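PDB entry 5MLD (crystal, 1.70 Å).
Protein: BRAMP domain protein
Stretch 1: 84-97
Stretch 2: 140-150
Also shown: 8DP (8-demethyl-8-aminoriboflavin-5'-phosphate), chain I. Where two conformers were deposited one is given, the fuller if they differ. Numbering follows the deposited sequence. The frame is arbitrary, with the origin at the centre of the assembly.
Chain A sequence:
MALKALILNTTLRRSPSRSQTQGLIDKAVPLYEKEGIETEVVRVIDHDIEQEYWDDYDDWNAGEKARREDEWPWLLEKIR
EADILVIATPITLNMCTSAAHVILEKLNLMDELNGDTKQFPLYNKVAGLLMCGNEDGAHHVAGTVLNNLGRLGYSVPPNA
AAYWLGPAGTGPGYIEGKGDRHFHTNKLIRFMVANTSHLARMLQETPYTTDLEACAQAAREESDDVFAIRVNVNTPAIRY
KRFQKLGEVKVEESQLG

Stretch 1 84-97: ILVIATPITLNMCT
Stretch 2 140-150: HVAGTVLNNLG

The one polar bond in an otherwise apolar contact joins an asparagine to a histidine: ND1 of H140 donates to OD1 of N94 at 2.8 Å, nearly straight at 170°, with the oxygen near the imidazole plane. N94 reaches it from a type I' turn, T92 to M95, in which L93 (58/35) and N94 (62/24) both take left-handed backbone angles, and its chi1 of -129° lies between wells. CA-to-CB of H140 (chi1 t, chi2 -161°) points toward the first stretch. T92 N to M95 O and M95 N to T92 O, each 2.9 Å, close the turn. Two of its backbone amides donate to the flavin: L93 N to 8DP N3 at 3.2 Å and N94 N to 8DP O8 at 2.9 Å.

Strand 84-92 is extended; its N-to-C direction makes 125° with that of helix 140-150, nearer antiparallel than parallel, the axes 10.6 Å apart at closest approach. L85, I87 and T89 point toward the helix, V86 away. The helix, held by i to i+4 bonds such as V145 N to V141 O (2.8 Å), answers with V141, V145 and L149, four residues apart. The contact buries 404 Å² over both sides; every contacting residue is buried, V141 the most covered.

At one end L85 (t, p) meets L149 (m, t), CD2 to CD2 at 4.3 Å, CA atoms 9.4 Å apart. I87 (m, m) places CG1 4.3 Å from L149 CD1 and 4.5 Å from V145 CG1. At the other, M95 and V141 CA atoms are 5.2 Å apart. Short, branched V141 (t) suits this tight place: CG2 lies 3.4 Å from M95 C and 4.3 Å from I91 CG1, CG1 4.3 Å from T89 CG2. C96 (p) CB packs 4.2 Å from both V141 CG1 and V145 (t) CG2. T89 (t) OG1 donates to P90 O at 2.6 Å and accepts from T97 N at 3.1 Å.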

ATOM      1  N   ILE A  84      18.098  14.692  11.918  1.00 17.14           N
ATOM      2  CA  ILE A  84      17.747  13.760  10.854  1.00 18.64           C
ATOM      3  C   ILE A  84      17.419  12.423  11.511  1.00 16.96           C
ATOM      4  O   ILE A  84      18.162  11.958  12.382  1.00 18.11           O
ATOM      5  CB  ILE A  84      18.891  13.598   9.837  1.00 19.50           C
ATOM      6  CG1 ILE A  84      19.195  14.921   9.118  1.00 19.74           C
ATOM      7  CG2 ILE A  84      18.514  12.552   8.810  1.00 19.48           C
ATOM      8  CD1 ILE A  84      20.527  14.931   8.441  1.00 19.82           C
ATOM      9  N   LEU A  85      16.295  11.822  11.112  1.00 19.24           N
ATOM     10  CA  LEU A  85      15.917  10.479  11.540  1.00 17.42           C
ATOM     11  C   LEU A  85      15.941   9.578  10.311  1.00 17.74           C
ATOM     12  O   LEU A  85      15.211   9.818   9.350  1.00 17.29           O
ATOM     13  CB  LEU A  85      14.528  10.467  12.188  1.00 17.15           C
ATOM     14  CG  LEU A  85      14.081   9.050  12.593  1.00 19.86           C
ATOM     15  CD1 LEU A  85      14.963   8.533  13.721  1.00 18.39           C
ATOM     16  CD2 LEU A  85      12.630   9.003  13.020  1.00 20.78           C
ATOM     17  N   VAL A  86      16.822   8.593  10.307  1.00 16.18           N
ATOM     18  CA  VAL A  86      16.861   7.608   9.237  1.00 18.45           C
ATOM     19  C   VAL A  86      16.352   6.307   9.817  1.00 20.31           C
ATOM     20  O   VAL A  86      17.010   5.717  10.686  1.00 18.81           O
ATOM     21  CB  VAL A  86      18.270   7.421   8.668  1.00 18.78           C
ATOM     22  CG1 VAL A  86      18.241   6.333   7.589  1.00 15.99           C
ATOM     23  CG2 VAL A  86      18.823   8.756   8.144  1.00 19.20           C
ATOM     24  N   ILE A  87      15.208   5.834   9.329  1.00 17.32           N
ATOM     25  CA  ILE A  87      14.773   4.478   9.656  1.00 20.72           C
ATOM     26  C   ILE A  87      15.469   3.530   8.688  1.00 17.01           C
ATOM     27  O   ILE A  87      15.387   3.700   7.468  1.00 20.61           O
ATOM     28  CB  ILE A  87      13.248   4.331   9.567  1.00 18.47           C
ATOM     29  CG1 ILE A  87      12.517   5.325  10.488  1.00 17.58           C
ATOM     30  CG2 ILE A  87      12.858   2.871   9.864  1.00 20.52           C
ATOM     31  CD1 ILE A  87      12.747   5.102  11.955  1.00 25.18           C
ATOM     32  N   ALA A  88      16.173   2.548   9.225  1.00 12.93           N
ATOM     33  CA  ALA A  88      16.898   1.592   8.394  1.00 15.39           C
ATOM     34  C   ALA A  88      16.252   0.240   8.660  1.00 15.01           C
ATOM     35  O   ALA A  88      16.571  -0.420   9.653  1.00 16.94           O
ATOM     36  CB  ALA A  88      18.391   1.588   8.702  1.00 15.65           C
ATOM     37  N   THR A  89      15.355  -0.168   7.773  1.00 16.71           N
ATOM     38  CA  THR A  89      14.529  -1.304   8.120  1.00 15.18           C
ATOM     39  C   THR A  89      14.662  -2.424   7.099  1.00 18.91           C
ATOM     40  O   THR A  89      14.663  -2.180   5.886  1.00 20.06           O
ATOM     41  CB  THR A  89      13.046  -0.891   8.253  1.00 18.51           C
ATOM     42  OG1 THR A  89      12.281  -2.025   8.678  1.00 16.07           O
ATOM     43  CG2 THR A  89      12.478  -0.333   6.932  1.00 16.94           C
ATOM     44  N   PRO A  90      14.782  -3.665   7.559  1.00 15.86           N
ATOM     45  CA  PRO A  90      14.464  -4.790   6.682  1.00 17.32           C
ATOM     46  C   PRO A  90      12.990  -4.720   6.317  1.00 17.77           C
ATOM     47  O   PRO A  90      12.191  -4.046   6.976  1.00 18.41           O
ATOM     48  CB  PRO A  90      14.764  -6.025   7.545  1.00 17.39           C
ATOM     49  CG  PRO A  90      15.441  -5.534   8.770  1.00 18.57           C
ATOM     50  CD  PRO A  90      15.073  -4.091   8.938  1.00 15.18           C
ATOM     51  N   ILE A  91      12.618  -5.458   5.275  1.00 16.28           N
ATOM     52  CA  ILE A  91      11.220  -5.565   4.860  1.00 17.62           C
ATOM     53  C   ILE A  91      10.652  -6.884   5.363  1.00 16.60           C
ATOM     54  O   ILE A  91      11.240  -7.943   5.115  1.00 18.26           O
ATOM     55  CB  ILE A  91      11.091  -5.469   3.335  1.00 16.73           C
ATOM     56  CG1 ILE A  91      11.602  -4.091   2.885  1.00 14.97           C
ATOM     57  CG2 ILE A  91       9.622  -5.767   2.906  1.00 16.59           C
ATOM     58  CD1 ILE A  91      11.830  -3.934   1.382  1.00 18.39           C
ATOM     59  N   THR A  92       9.510  -6.833   6.059  1.00 13.91           N
ATOM     60  CA  THR A  92       8.790  -8.068   6.385  1.00 16.66           C
ATOM     61  C   THR A  92       7.323  -7.886   6.037  1.00 14.92           C
ATOM     62  O   THR A  92       6.713  -6.891   6.438  1.00 17.09           O
ATOM     63  CB  THR A  92       8.928  -8.507   7.864  1.00 18.77           C
ATOM     64  OG1 THR A  92       8.339  -7.546   8.760  1.00 17.28           O
ATOM     65  CG2 THR A  92      10.380  -8.768   8.241  1.00 17.85           C
ATOM     66  N   LEU A  93       6.765  -8.871   5.324  1.00 17.44           N
ATOM     67  CA  LEU A  93       5.361  -8.875   4.914  1.00 17.88           C
ATOM     68  C   LEU A  93       5.012  -7.641   4.087  1.00 17.81           C
ATOM     69  O   LEU A  93       3.912  -7.099   4.220  1.00 18.33           O
ATOM     70  CB  LEU A  93       4.421  -8.966   6.125  1.00 17.93           C
ATOM     71  CG  LEU A  93       4.875  -9.839   7.300  1.00 21.60           C
ATOM     72  CD1 LEU A  93       3.982  -9.595   8.486  1.00 23.71           C
ATOM     73  CD2 LEU A  93       4.897 -11.290   6.895  1.00 23.20           C
ATOM     74  N   ASN A  94       5.959  -7.163   3.278  1.00 18.44           N
ATOM     75  CA  ASN A  94       5.796  -5.944   2.485  1.00 20.55           C
ATOM     76  C   ASN A  94       5.583  -4.709   3.356  1.00 18.12           C
ATOM     77  O   ASN A  94       4.990  -3.724   2.899  1.00 19.25           O
ATOM     78  CB  ASN A  94       4.637  -6.070   1.484  1.00 19.42           C
ATOM     79  CG  ASN A  94       5.051  -5.690   0.070  1.00 23.43           C
ATOM     80  OD1 ASN A  94       4.530  -4.755  -0.517  1.00 28.96           O
ATOM     81  ND2 ASN A  94       6.003  -6.419  -0.467  1.00 23.41           N
ATOM     82  N   MET A  95       6.037  -4.750   4.613  1.00 16.42           N
ATOM     83  CA  MET A  95       6.042  -3.598   5.504  1.00 14.70           C
ATOM     84  C   MET A  95       7.444  -3.413   6.075  1.00 13.95           C
ATOM     85  O   MET A  95       8.355  -4.214   5.827  1.00 15.02           O
ATOM     86  CB  MET A  95       5.037  -3.772   6.656  1.00 18.40           C
ATOM     87  CG  MET A  95       3.597  -3.952   6.208  1.00 23.40           C
ATOM     88  SD  MET A  95       2.518  -4.306   7.612  1.00 21.39           S
ATOM     89  CE  MET A  95       2.707  -6.075   7.722  1.00 22.59           C
ATOM     90  N   CYS A  96       7.611  -2.360   6.873  1.00 14.98           N
ATOM     91  CA  CYS A  96       8.762  -2.300   7.754  1.00 18.49           C
ATOM     92  C   CYS A  96       8.714  -3.487   8.723  1.00 14.66           C
ATOM     93  O   CYS A  96       7.730  -4.236   8.776  1.00 16.87           O
ATOM     94  CB  CYS A  96       8.780  -0.982   8.522  1.00 18.96           C
ATOM     95  SG  CYS A  96       7.276  -0.724   9.497  1.00 21.33           S
ATOM     96  N   THR A  97       9.778  -3.672   9.502  1.00 14.59           N
ATOM     97  CA  THR A  97       9.699  -4.758  10.479  1.00 14.83           C
ATOM     98  C   THR A  97       8.732  -4.422  11.614  1.00 16.61           C
ATOM     99  O   THR A  97       8.345  -3.267  11.826  1.00 13.59           O
ATOM    100  CB  THR A  97      11.056  -5.085  11.095  1.00 17.51           C
ATOM    101  OG1 THR A  97      11.533  -3.948  11.833  1.00 18.39           O
ATOM    102  CG2 THR A  97      12.057  -5.510  10.041  1.00 15.32           C
ATOM    103  N   HIS A 140       6.727   0.517  -1.520  1.00 15.36           N
ATOM    104  CA  HIS A 140       5.537   0.421  -0.676  1.00 20.19           C
ATOM    105  C   HIS A 140       5.856   0.801   0.770  1.00 18.28           C
ATOM    106  O   HIS A 140       5.141   1.597   1.393  1.00 17.31           O
ATOM    107  CB  HIS A 140       4.976  -1.002  -0.768  1.00 18.83           C
ATOM    108  CG  HIS A 140       3.699  -1.211  -0.009  1.00 21.44           C
ATOM    109  ND1 HIS A 140       3.243  -2.463   0.342  1.00 25.73           N
ATOM    110  CD2 HIS A 140       2.774  -0.333   0.447  1.00 23.40           C
ATOM    111  CE1 HIS A 140       2.096  -2.347   0.992  1.00 22.94           C
ATOM    112  NE2 HIS A 140       1.785  -1.066   1.060  1.00 22.48           N
ATOM    113  N   VAL A 141       6.949   0.262   1.313  1.00 17.48           N
ATOM    114  CA  VAL A 141       7.335   0.604   2.676  1.00 13.18           C
ATOM    115  C   VAL A 141       7.694   2.077   2.777  1.00 18.38           C
ATOM    116  O   VAL A 141       7.321   2.754   3.745  1.00 16.11           O
ATOM    117  CB  VAL A 141       8.503  -0.292   3.141  1.00 17.00           C
ATOM    118  CG1 VAL A 141       8.994   0.153   4.490  1.00 15.35           C
ATOM    119  CG2 VAL A 141       8.049  -1.743   3.214  1.00 16.56           C
ATOM    120  N   ALA A 142       8.417   2.596   1.782  1.00 15.92           N
ATOM    121  CA  ALA A 142       8.797   4.003   1.808  1.00 16.84           C
ATOM    122  C   ALA A 142       7.566   4.885   1.842  1.00 18.16           C
ATOM    123  O   ALA A 142       7.501   5.837   2.625  1.00 17.42           O
ATOM    124  CB  ALA A 142       9.677   4.347   0.602  1.00 19.48           C
ATOM    125  N   GLY A 143       6.561   4.558   1.039  1.00 17.63           N
ATOM    126  CA  GLY A 143       5.343   5.354   1.058  1.00 18.80           C
ATOM    127  C   GLY A 143       4.696   5.350   2.428  1.00 20.83           C
ATOM    128  O   GLY A 143       4.340   6.402   2.966  1.00 21.12           O
ATOM    129  N   THR A 144       4.567   4.162   3.027  1.00 16.57           N
ATOM    130  CA  THR A 144       3.894   4.055   4.322  1.00 17.27           C
ATOM    131  C   THR A 144       4.690   4.746   5.429  1.00 17.05           C
ATOM    132  O   THR A 144       4.139   5.534   6.208  1.00 18.43           O
ATOM    133  CB  THR A 144       3.659   2.578   4.656  1.00 22.16           C
ATOM    134  OG1 THR A 144       2.817   2.004   3.651  1.00 21.89           O
ATOM    135  CG2 THR A 144       2.955   2.452   5.976  1.00 19.42           C
ATOM    136  N   VAL A 145       5.995   4.482   5.504  1.00 14.14           N
ATOM    137  CA  VAL A 145       6.789   5.022   6.608  1.00 15.19           C
ATOM    138  C   VAL A 145       6.970   6.530   6.468  1.00 20.86           C
ATOM    139  O   VAL A 145       6.825   7.280   7.442  1.00 17.55           O
ATOM    140  CB  VAL A 145       8.143   4.306   6.691  1.00 19.07           C
ATOM    141  CG1 VAL A 145       9.045   4.991   7.706  1.00 17.71           C
ATOM    142  CG2 VAL A 145       7.949   2.829   7.030  1.00 16.51           C
ATOM    143  N   LEU A 146       7.314   6.999   5.266  1.00 16.94           N
ATOM    144  CA  LEU A 146       7.578   8.429   5.117  1.00 18.26           C
ATOM    145  C   LEU A 146       6.302   9.248   5.254  1.00 23.62           C
ATOM    146  O   LEU A 146       6.344  10.373   5.778  1.00 19.44           O
ATOM    147  CB  LEU A 146       8.278   8.704   3.779  1.00 22.11           C
ATOM    148  CG  LEU A 146       9.733   8.224   3.765  1.00 19.82           C
ATOM    149  CD1 LEU A 146      10.294   8.211   2.362  1.00 21.97           C
ATOM    150  CD2 LEU A 146      10.608   9.077   4.728  1.00 17.05           C
ATOM    151  N   ASN A 147       5.168   8.702   4.808  1.00 18.81           N
ATOM    152  CA  ASN A 147       3.881   9.342   5.068  1.00 22.22           C
ATOM    153  C   ASN A 147       3.642   9.501   6.566  1.00 23.46           C
ATOM    154  O   ASN A 147       3.249  10.576   7.033  1.00 21.89           O
ATOM    155  CB  ASN A 147       2.735   8.538   4.441  1.00 17.49           C
ATOM    156  CG  ASN A 147       1.358   9.151   4.749  1.00 26.07           C
ATOM    157  OD1 ASN A 147       0.593   8.653   5.591  1.00 32.24           O
ATOM    158  ND2 ASN A 147       1.067  10.261   4.105  1.00 23.71           N
ATOM    159  N   ASN A 148       3.866   8.436   7.342  1.00 19.93           N
ATOM    160  CA  ASN A 148       3.631   8.538   8.780  0.54 19.04           C
ATOM    161  C   ASN A 148       4.565   9.545   9.433  1.00 19.99           C
ATOM    162  O   ASN A 148       4.142  10.307  10.311  1.00 21.32           O
ATOM    163  CB  ASN A 148       3.788   7.191   9.473  0.54 19.79           C
ATOM    164  CG  ASN A 148       3.501   7.292  10.957  0.54 22.83           C
ATOM    165  OD1 ASN A 148       2.340   7.330  11.364  0.54 27.76           O
ATOM    166  ND2 ASN A 148       4.549   7.378  11.770  0.54 22.95           N
ATOM    167  N   LEU A 149       5.838   9.559   9.032  1.00 18.61           N
ATOM    168  CA  LEU A 149       6.760  10.537   9.608  1.00 18.96           C
ATOM    169  C   LEU A 149       6.362  11.948   9.209  1.00 19.87           C
ATOM    170  O   LEU A 149       6.455  12.877  10.022  1.00 19.00           O
ATOM    171  CB  LEU A 149       8.191  10.227   9.182  1.00 15.71           C
ATOM    172  CG  LEU A 149       8.752   8.932   9.780  1.00 20.76           C
ATOM    173  CD1 LEU A 149      10.176   8.708   9.281  1.00 19.97           C
ATOM    174  CD2 LEU A 149       8.681   8.939  11.326  1.00 17.42           C
ATOM    175  N   GLY A 150       5.899  12.113   7.963  1.00 19.81           N
ATOM    176  CA  GLY A 150       5.340  13.388   7.529  1.00 18.60           C
ATOM    177  C   GLY A 150       4.234  13.896   8.437  1.00 21.06           C
ATOM    178  O   GLY A 150       4.159  15.092   8.714  1.00 19.88           O
TER
HETATM  179  C4  8DP I 301      14.055  -9.777   4.435  1.00 24.32           C
HETATM  180  C5  8DP I 301      13.448 -10.963   3.677  1.00 16.85           C
HETATM  181  C8  8DP I 301      11.234 -12.585   6.937  1.00 18.28           C
HETATM  182  N3  8DP I 301       9.175 -10.467   4.008  1.00 17.75           N
HETATM  183  C2  8DP I 301      16.475  -9.332   5.215  1.00 31.54           C
HETATM  184  N2  8DP I 301      11.890 -13.324   7.987  1.00 20.46           N
HETATM  185  N1  8DP I 301      11.936 -10.818   3.784  1.00 18.08           N
HETATM  186  C6  8DP I 301      11.265 -11.322   4.851  1.00 17.90           C
HETATM  187  O6  8DP I 301      15.437 -11.397   5.615  1.00 29.79           O
HETATM  188  N4  8DP I 301      11.905  -9.611   1.767  1.00 16.45           N
HETATM  189  C12 8DP I 301       9.866 -11.163   4.949  1.00 17.72           C
HETATM  190  C13 8DP I 301      11.251 -10.127   2.837  1.00 18.15           C
HETATM  191  C14 8DP I 301       9.866  -9.948   2.956  1.00 17.66           C
HETATM  192  C15 8DP I 301       9.213  -9.227   1.948  1.00 17.03           C
HETATM  193  C16 8DP I 301      11.249  -8.939   0.843  1.00 15.40           C
HETATM  194  C1  8DP I 301      17.200  -9.326   6.565  1.00 19.02           C
HETATM  195  C3  8DP I 301      15.145 -10.036   5.487  1.00 32.91           C
HETATM  196  C7  8DP I 301      11.955 -12.066   5.843  1.00 17.69           C
HETATM  197  C9  8DP I 301       9.823 -12.402   7.017  1.00 17.77           C
HETATM  198  O1  8DP I 301      18.963  -6.597   8.694  1.00 16.05           O
HETATM  199  P1  8DP I 301      18.352  -7.993   8.442  1.00 17.23           P
HETATM  200  O2  8DP I 301      19.502  -9.059   8.386  1.00 17.43           O
HETATM  201  O3  8DP I 301      17.332  -8.364   9.509  1.00 14.90           O
HETATM  202  O4  8DP I 301      17.645  -7.981   6.990  1.00 18.76           O
HETATM  203  O5  8DP I 301      16.363  -8.027   4.768  1.00 23.59           O
HETATM  204  O7  8DP I 301      13.698  -8.599   4.242  1.00 16.96           O
HETATM  205  C10 8DP I 301       9.031 -12.958   8.181  1.00 22.89           C
HETATM  206  C11 8DP I 301       9.166 -11.697   6.041  1.00 18.12           C
HETATM  207  O8  8DP I 301       7.838  -8.999   2.006  1.00 18.70           O
HETATM  208  N5  8DP I 301       9.920  -8.738   0.922  1.00 14.61           N
HETATM  209  O9  8DP I 301      11.912  -8.378  -0.277  1.00 16.45           O